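PDB 4XIJ: shikimate 5-dehydrogenase from Mycobacterium fortuitum subsp. fortuitum DSM 46621, which probably catalyses the NADPH-dependent reduction of 3-dehydroshikimate to shikimate, the fourth of seven steps on the way to chorismate. Local coordinates for residues L31-A34 against A35-A38; L70-M74 against P75-A79; L166-L169 against A170-C173. All blocks are in the same frame, centred on the assembly; numbering follows the deposited sequence.

Interaction 1 of 3, residues L31-A34 against A35-A38; sequences LHLA and AYRA
His32 and Tyr36 meet one turn apart on helix 28-38, in a local i to i+4 contact on the side of the helix that faces the protein interior. Their polar ends join: His32 ND1 and Tyr36 OH are 2.8 Å apart in a hydrogen bond that either could donate, with the phenol oxygen lying at the edge of the imidazole, near its plane. The rings meet obliquely, their planes at 76°. One face of the tyrosine takes the backbone oxygen of its partner, His32 O lying 3.2 Å from Tyr36 CG. The same oxygen accepts Tyr36 N at 2.8 Å. His32 CB makes an off-centre CH-pi contact with the phenol ring. In Tyr36, CG is anti to the carbonyl carbon (chi1 -57°), which turns the ring back along the helix toward His32. The helix is the crossover of a beta-alpha-beta unit, between strands 15-20 and 45-50. Its inner face also meets helix 246-261, where His32 NE2 bonds Gln256 OE1, and strand 45-50, through Tyr46. Small Ala35 lets the helix lie close to Val257 and Met270. On the outer side, Leu33 CB lies over the centre of the Arg37 guanidinium, 4.1 Å from CZ, an apolar carbon against a flat cation whose extended chain runs to the surface.

Interaction 2 of 3, residues L70-M74 against P75-A79; sequences LSVTM and PGKFA. With SO4 (sulfate ion), chain E; SO4 (sulfate ion), chain F.
The flat group here is the cis peptide joining Met74 to Pro75. Over one of its faces lies the backbone oxygen of Thr73, with Thr73 O 2.8 Å from Met74 C, while Met74 CB stands on the opposite side; along one edge the cis geometry draws Met74 CA and Pro75 CA to 3.0 Å. The chain makes a type VIa beta turn, Thr73 to Gly76, which carries it from strand 67-72 into helix 77-83, and proline suits the third position because it tolerates the cis bond. Gly76 N closes the turn on Thr73 O at 2.9 Å. With no side chain, Gly76 leaves room for Val72 CG1, which presses to 3.5 Å from Gly76 C. Lys77 reaches back beside the strand end. Its chain is extended beyond CG, and CE passes Val72 O before NZ meets one sulfate (chain E). Met74, bent at chi2 and chi3, lies alongside it, pointing the same way. Thr73 places OG1 anti to the backbone N (chi1 -171°), between two sulfates that probably come from the crystallisation liquor; its single proton cannot serve both at once, and which it chooses is not settled. His25 ND1 and Asn98 ND2 add further bonds to these ions, and Lys77 NZ also salt-bridges Asp114, so the loop lines a polar pocket of the substrate-binding domain, consistent with a place for the oxygen-rich shikimate. Lys77 NZ gives sulfate E a bond of 2.8 Å through O2 and a weak one of 3.1 Å through O4.

Interaction 3 of 3, residues L166-L169 against A170-C173; sequences LVDL and ARRC. With SO4 (sulfate ion), chain G; EDO (1,2-ethanediol), chain B.
Val167 and Arg171, one turn apart near the end of helix 160-172, lie side by side and mark the boundary between its packed and solvent sides. On the packed side, Ala170 is small enough for close contact with Val142 and Ile153, Leu166 rests on Ala138 and Ile155, and Leu169 CD1 touches Cys173 SG at 4.1 Å. The helix is the crossover between strands 152-157 and 176-181 in the parallel sheet of the Rossmann-type nucleotide-binding domain. At the boundary, Val167 puts CG1 anti to its backbone N (chi1 170°), bringing that methyl over the centre of the Arg171 guanidinium, 3.5 Å from CZ. The loose side is charged. Asp168 OD1 stays 4.5 Å from Arg171 NH1 with no N-H aimed at it, the opposite charges attracting weakly across the gap and through a bridging water. A sulfate, probably from the crystallisation liquor, lies at the guanidinium edge, where NH1 meets O3 at 2.8 Å in a nearly straight 168° bond and NH2 meets O1 at 2.9 Å. NH2 also bonds Gly177 O. The flat cation thus takes a methyl on one face and an oxyanion at its edge, as any guanidinium can.

How the interactions relate
The three contacts follow one another along the chain, the first two in the substrate-binding domain. Interaction 1 sits on helix 28-38 and interaction 2 at the end of strand 67-72, in the mixed sheet flanked by that helix; their centres are about 21 Å apart, yet they touch where His32 NE2 comes 3.8 Å from Ser71 OG, and Gln256 of helix 246-261 bonds both residues. Interaction 3 belongs to the parallel, nucleotide-binding sheet, with its centre about 36 Å from that of interaction 1, across the chain's centre, and about 23 Å from that of interaction 2. The loop that meets the sulfates thus lies between the other two, consistent with a substrate pocket facing the cofactor domain.

Interaction 1 of 3, residues L31-A34 against A35-A38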
loop_
_atom_site.group_PDB
_atom_site.type_symbol
_atom_site.label_atom_id
_atom_site.label_comp_id
_atom_site.label_asym_id
_atom_site.label_seq_id
_atom_site.Cartn_x
_atom_site.Cartn_y
_atom_site.Cartn_z
ATOM N N LEU A 31 12.342 4.081 -7.258
ATOM C CA LEU A 31 11.977 5.184 -6.376
ATOM C C LEU A 31 13.024 5.404 -5.289
ATOM O O LEU A 31 13.347 6.554 -4.960
ATOM C CB LEU A 31 10.607 4.928 -5.746
ATOM C CG LEU A 31 9.435 4.989 -6.748
ATOM C CD1 LEU A 31 8.185 4.357 -6.128
ATOM C CD2 LEU A 31 9.133 6.388 -7.171
ATOM N N HIS A 32 13.599 4.318 -4.777
ATOM C CA HIS A 32 14.653 4.461 -3.776
ATOM C C HIS A 32 15.934 5.016 -4.367
ATOM O O HIS A 32 16.533 5.918 -3.772
ATOM C CB HIS A 32 14.936 3.135 -3.052
ATOM C CG HIS A 32 13.950 2.812 -1.953
ATOM N ND1 HIS A 32 14.248 2.972 -0.616
ATOM C CD2 HIS A 32 12.658 2.391 -2.002
ATOM C CE1 HIS A 32 13.188 2.659 0.115
ATOM N NE2 HIS A 32 12.210 2.283 -0.706
ATOM N N LEU A 33 16.387 4.518 -5.514
ATOM C CA LEU A 33 17.640 5.107 -6.057
ATOM C C LEU A 33 17.432 6.574 -6.440
ATOM O O LEU A 33 18.347 7.389 -6.224
ATOM C CB LEU A 33 18.176 4.319 -7.264
ATOM C CG LEU A 33 18.731 2.937 -6.870
ATOM C CD1 LEU A 33 19.065 2.165 -8.177
ATOM C CD2 LEU A 33 19.955 3.007 -5.962
ATOM N N ALA A 34 16.268 6.930 -6.984
ATOM C CA ALA A 34 16.000 8.343 -7.253
ATOM C C ALA A 34 16.090 9.162 -5.966
ATOM O O ALA A 34 16.666 10.256 -5.954
ATOM C CB ALA A 34 14.636 8.513 -7.872
ATOM N N ALA A 35 15.553 8.630 -4.876
ATOM C CA ALA A 35 15.638 9.327 -3.603
ATOM C C ALA A 35 17.051 9.423 -3.060
ATOM O O ALA A 35 17.471 10.509 -2.656
ATOM C CB ALA A 35 14.751 8.621 -2.572
ATOM N N TYR A 36 17.794 8.317 -3.103
ATOM C CA TYR A 36 19.130 8.353 -2.543
ATOM C C TYR A 36 20.016 9.324 -3.304
ATOM O O TYR A 36 20.797 10.048 -2.689
ATOM C CB TYR A 36 19.803 6.965 -2.544
ATOM C CG TYR A 36 19.038 5.864 -1.798
ATOM C CD1 TYR A 36 17.995 6.145 -0.875
ATOM C CD2 TYR A 36 19.305 4.505 -2.076
ATOM C CE1 TYR A 36 17.301 5.077 -0.265
ATOM C CE2 TYR A 36 18.642 3.470 -1.447
ATOM C CZ TYR A 36 17.632 3.766 -0.565
ATOM O OH TYR A 36 16.954 2.727 -0.010
ATOM N N ARG A 37 19.873 9.384 -4.620
ATOM C CA ARG A 37 20.671 10.333 -5.402
ATOM C C ARG A 37 20.305 11.792 -5.030
ATOM O O ARG A 37 21.194 12.620 -4.806
ATOM C CB ARG A 37 20.443 10.054 -6.896
ATOM C CG ARG A 37 21.097 8.772 -7.317
ATOM C CD ARG A 37 20.609 8.241 -8.682
ATOM N NE ARG A 37 21.186 6.921 -8.885
ATOM C CZ ARG A 37 20.844 6.068 -9.848
ATOM N NH1 ARG A 37 19.932 6.378 -10.770
ATOM N NH2 ARG A 37 21.435 4.871 -9.912
ATOM N N ALA A 38 19.007 12.077 -4.870
ATOM C CA ALA A 38 18.568 13.408 -4.468
ATOM C C ALA A 38 19.037 13.789 -3.046
ATOM O O ALA A 38 19.292 14.969 -2.761
ATOM C CB ALA A 38 17.047 13.501 -4.572
#

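Interaction 2 of 3, residues L70-M74 against P75-A79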
loop_
_atom_site.group_PDB
_atom_site.type_symbol
_atom_site.label_atom_id
_atom_site.label_comp_id
_atom_site.label_asym_id
_atom_site.label_seq_id
_atom_site.Cartn_x
_atom_site.Cartn_y
_atom_site.Cartn_z
ATOM N N LEU A 70 14.901 -3.253 3.829
ATOM C CA LEU A 70 14.339 -4.045 2.749
ATOM C C LEU A 70 12.900 -3.670 2.500
ATOM O O LEU A 70 12.134 -3.476 3.454
ATOM C CB LEU A 70 14.401 -5.539 3.085
ATOM C CG LEU A 70 15.765 -6.099 3.437
ATOM C CD1 LEU A 70 15.600 -7.451 4.133
ATOM C CD2 LEU A 70 16.583 -6.208 2.157
ATOM N N SER A 71 12.516 -3.589 1.239
ATOM C CA SER A 71 11.126 -3.585 0.847
ATOM C C SER A 71 10.715 -5.028 0.588
ATOM O O SER A 71 11.521 -5.808 0.097
ATOM C CB SER A 71 10.935 -2.727 -0.400
ATOM O OG SER A 71 11.443 -1.396 -0.168
ATOM N N VAL A 72 9.488 -5.377 0.902
ATOM C CA VAL A 72 9.064 -6.763 0.703
ATOM C C VAL A 72 7.763 -6.727 -0.057
ATOM O O VAL A 72 6.831 -6.001 0.310
ATOM C CB VAL A 72 8.867 -7.501 2.039
ATOM C CG1 VAL A 72 8.347 -8.939 1.786
ATOM C CG2 VAL A 72 10.185 -7.556 2.854
ATOM N N THR A 73 7.677 -7.494 -1.124
ATOM C CA THR A 73 6.411 -7.565 -1.835
ATOM C C THR A 73 5.919 -9.017 -1.837
ATOM O O THR A 73 6.488 -9.877 -1.146
ATOM C CB THR A 73 6.565 -6.952 -3.266
ATOM O OG1 THR A 73 5.266 -6.842 -3.858
ATOM C CG2 THR A 73 7.506 -7.784 -4.203
ATOM N N MET A 74 4.827 -9.283 -2.549
ATOM C CA MET A 74 4.261 -10.646 -2.616
ATOM C C MET A 74 5.346 -11.625 -3.089
ATOM O O MET A 74 6.107 -11.291 -4.017
ATOM C CB MET A 74 3.061 -10.656 -3.562
ATOM C CG MET A 74 1.872 -9.936 -2.985
ATOM S SD MET A 74 1.880 -8.119 -3.181
ATOM C CE MET A 74 2.018 -7.933 -4.951
ATOM N N PRO A 75 5.439 -12.831 -2.487
ATOM C CA PRO A 75 4.540 -13.440 -1.507
ATOM C C PRO A 75 5.068 -13.338 -0.076
ATOM O O PRO A 75 4.657 -14.130 0.753
ATOM C CB PRO A 75 4.510 -14.906 -1.963
ATOM C CG PRO A 75 5.951 -15.144 -2.387
ATOM C CD PRO A 75 6.401 -13.823 -3.023
ATOM N N GLY A 76 5.970 -12.417 0.193
ATOM C CA GLY A 76 6.727 -12.446 1.429
ATOM C C GLY A 76 6.235 -11.576 2.581
ATOM O O GLY A 76 6.912 -11.517 3.615
ATOM N N LYS A 77 5.089 -10.890 2.447
ATOM C CA LYS A 77 4.788 -9.915 3.487
ATOM C C LYS A 77 4.408 -10.522 4.851
ATOM O O LYS A 77 4.668 -9.918 5.897
ATOM C CB LYS A 77 3.690 -8.959 3.000
ATOM C CG LYS A 77 4.130 -8.166 1.766
ATOM C CD LYS A 77 3.053 -7.112 1.365
ATOM C CE LYS A 77 3.422 -6.406 0.091
ATOM N NZ LYS A 77 2.361 -5.369 -0.306
ATOM N N PHE A 78 3.801 -11.695 4.872
ATOM C CA PHE A 78 3.486 -12.356 6.135
ATOM C C PHE A 78 4.790 -12.839 6.769
ATOM O O PHE A 78 5.023 -12.684 7.967
ATOM C CB PHE A 78 2.469 -13.489 5.892
ATOM C CG PHE A 78 1.204 -13.005 5.266
ATOM C CD1 PHE A 78 0.260 -12.370 6.040
ATOM C CD2 PHE A 78 0.978 -13.114 3.902
ATOM C CE1 PHE A 78 -0.878 -11.856 5.492
ATOM C CE2 PHE A 78 -0.177 -12.595 3.348
ATOM C CZ PHE A 78 -1.097 -11.966 4.141
ATOM N N ALA A 79 5.627 -13.437 5.933
ATOM C CA ALA A 79 6.905 -13.939 6.420
ATOM C C ALA A 79 7.761 -12.816 6.998
ATOM O O ALA A 79 8.501 -13.037 7.976
ATOM C CB ALA A 79 7.649 -14.613 5.323
HETATM S S SO4 E . 4.414 -3.405 -2.180
HETATM O O1 SO4 E . 3.907 -2.399 -3.152
HETATM O O2 SO4 E . 3.829 -4.718 -2.596
HETATM O O3 SO4 E . 5.902 -3.511 -2.195
HETATM O O4 SO4 E . 4.110 -2.860 -0.850
HETATM S S SO4 F . 4.668 -5.060 -7.085
HETATM O O1 SO4 F . 5.113 -3.972 -7.964
HETATM O O2 SO4 F . 3.806 -5.973 -7.822
HETATM O O3 SO4 F . 5.792 -5.718 -6.429
HETATM O O4 SO4 F . 3.837 -4.436 -6.048
#

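Interaction 3 of 3, residues L166-L169 against A170-C173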
loop_
_atom_site.group_PDB
_atom_site.type_symbol
_atom_site.label_atom_id
_atom_site.label_comp_id
_atom_site.label_asym_id
_atom_site.label_seq_id
_atom_site.Cartn_x
_atom_site.Cartn_y
_atom_site.Cartn_z
ATOM N N LEU A 166 -12.852 -8.876 6.454
ATOM C CA LEU A 166 -12.479 -7.460 6.382
ATOM C C LEU A 166 -13.383 -6.587 7.216
ATOM O O LEU A 166 -12.937 -5.579 7.775
ATOM C CB LEU A 166 -12.504 -7.012 4.920
ATOM C CG LEU A 166 -11.409 -7.677 4.062
ATOM C CD1 LEU A 166 -11.728 -7.584 2.555
ATOM C CD2 LEU A 166 -10.019 -7.117 4.376
ATOM N N VAL A 167 -14.659 -6.978 7.325
ATOM C CA VAL A 167 -15.578 -6.279 8.228
ATOM C C VAL A 167 -15.092 -6.439 9.667
ATOM O O VAL A 167 -15.085 -5.461 10.421
ATOM C CB VAL A 167 -17.002 -6.816 8.084
ATOM C CG1 VAL A 167 -17.892 -6.270 9.192
ATOM C CG2 VAL A 167 -17.546 -6.470 6.672
ATOM N N ASP A 168 -14.677 -7.654 10.039
ATOM C CA ASP A 168 -14.152 -7.879 11.381
ATOM C C ASP A 168 -12.945 -6.987 11.642
ATOM O O ASP A 168 -12.785 -6.416 12.714
ATOM C CB ASP A 168 -13.725 -9.345 11.592
ATOM C CG ASP A 168 -14.902 -10.334 11.607
ATOM O OD1 ASP A 168 -16.046 -9.890 11.799
ATOM O OD2 ASP A 168 -14.658 -11.579 11.473
ATOM N N LEU A 169 -12.047 -6.914 10.668
ATOM C CA LEU A 169 -10.874 -6.053 10.778
ATOM C C LEU A 169 -11.263 -4.591 10.923
ATOM O O LEU A 169 -10.723 -3.896 11.790
ATOM C CB LEU A 169 -9.978 -6.268 9.560
ATOM C CG LEU A 169 -8.739 -5.368 9.478
ATOM C CD1 LEU A 169 -7.805 -5.555 10.674
ATOM C CD2 LEU A 169 -7.978 -5.600 8.136
ATOM N N ALA A 170 -12.231 -4.121 10.125
ATOM C CA ALA A 170 -12.670 -2.737 10.301
ATOM C C ALA A 170 -13.122 -2.467 11.729
ATOM O O ALA A 170 -12.813 -1.424 12.314
ATOM C CB ALA A 170 -13.787 -2.425 9.303
ATOM N N ARG A 171 -13.902 -3.380 12.279
ATOM C CA ARG A 171 -14.357 -3.202 13.642
ATOM C C ARG A 171 -13.223 -3.267 14.660
ATOM O O ARG A 171 -13.217 -2.487 15.636
ATOM C CB ARG A 171 -15.418 -4.239 13.950
ATOM C CG ARG A 171 -16.685 -3.998 13.146
ATOM C CD ARG A 171 -17.670 -5.151 13.256
ATOM N NE ARG A 171 -18.874 -4.903 12.470
ATOM C CZ ARG A 171 -19.744 -5.855 12.091
ATOM N NH1 ARG A 171 -19.541 -7.142 12.397
ATOM N NH2 ARG A 171 -20.809 -5.532 11.357
ATOM N N ARG A 172 -12.255 -4.169 14.453
ATOM C CA ARG A 172 -11.111 -4.224 15.368
ATOM C C ARG A 172 -10.288 -2.932 15.311
ATOM O O ARG A 172 -9.658 -2.564 16.312
ATOM C CB ARG A 172 -10.217 -5.442 15.077
ATOM C CG ARG A 172 -10.891 -6.808 15.342
ATOM C CD ARG A 172 -9.889 -7.989 15.302
ATOM N NE ARG A 172 -9.044 -8.008 14.093
ATOM C CZ ARG A 172 -9.327 -8.690 12.991
ATOM N NH1 ARG A 172 -10.402 -9.444 12.922
ATOM N NH2 ARG A 172 -8.504 -8.655 11.971
ATOM N N CYS A 173 -10.347 -2.229 14.180
ATOM C CA CYS A 173 -9.674 -0.939 14.049
ATOM C C CYS A 173 -10.455 0.215 14.673
ATOM O O CYS A 173 -9.952 1.338 14.681
ATOM C CB CYS A 173 -9.423 -0.569 12.584
ATOM S SG CYS A 173 -8.258 -1.627 11.727
HETATM S S SO4 G . -22.663 -8.563 10.753
HETATM O O1 SO4 G . -22.558 -7.377 9.897
HETATM O O2 SO4 G . -23.249 -9.658 9.978
HETATM O O3 SO4 G . -21.339 -8.961 11.234
HETATM O O4 SO4 G . -23.528 -8.282 11.892
HETATM C C1 EDO B . -12.591 -2.225 18.649
HETATM O O1 EDO B . -11.368 -1.472 18.464
HETATM C C2 EDO B . -13.830 -1.332 18.570
HETATM O O2 EDO B . -14.309 -0.846 19.850
HETATM O O HOH W 1 -17.192 -8.561 13.784
#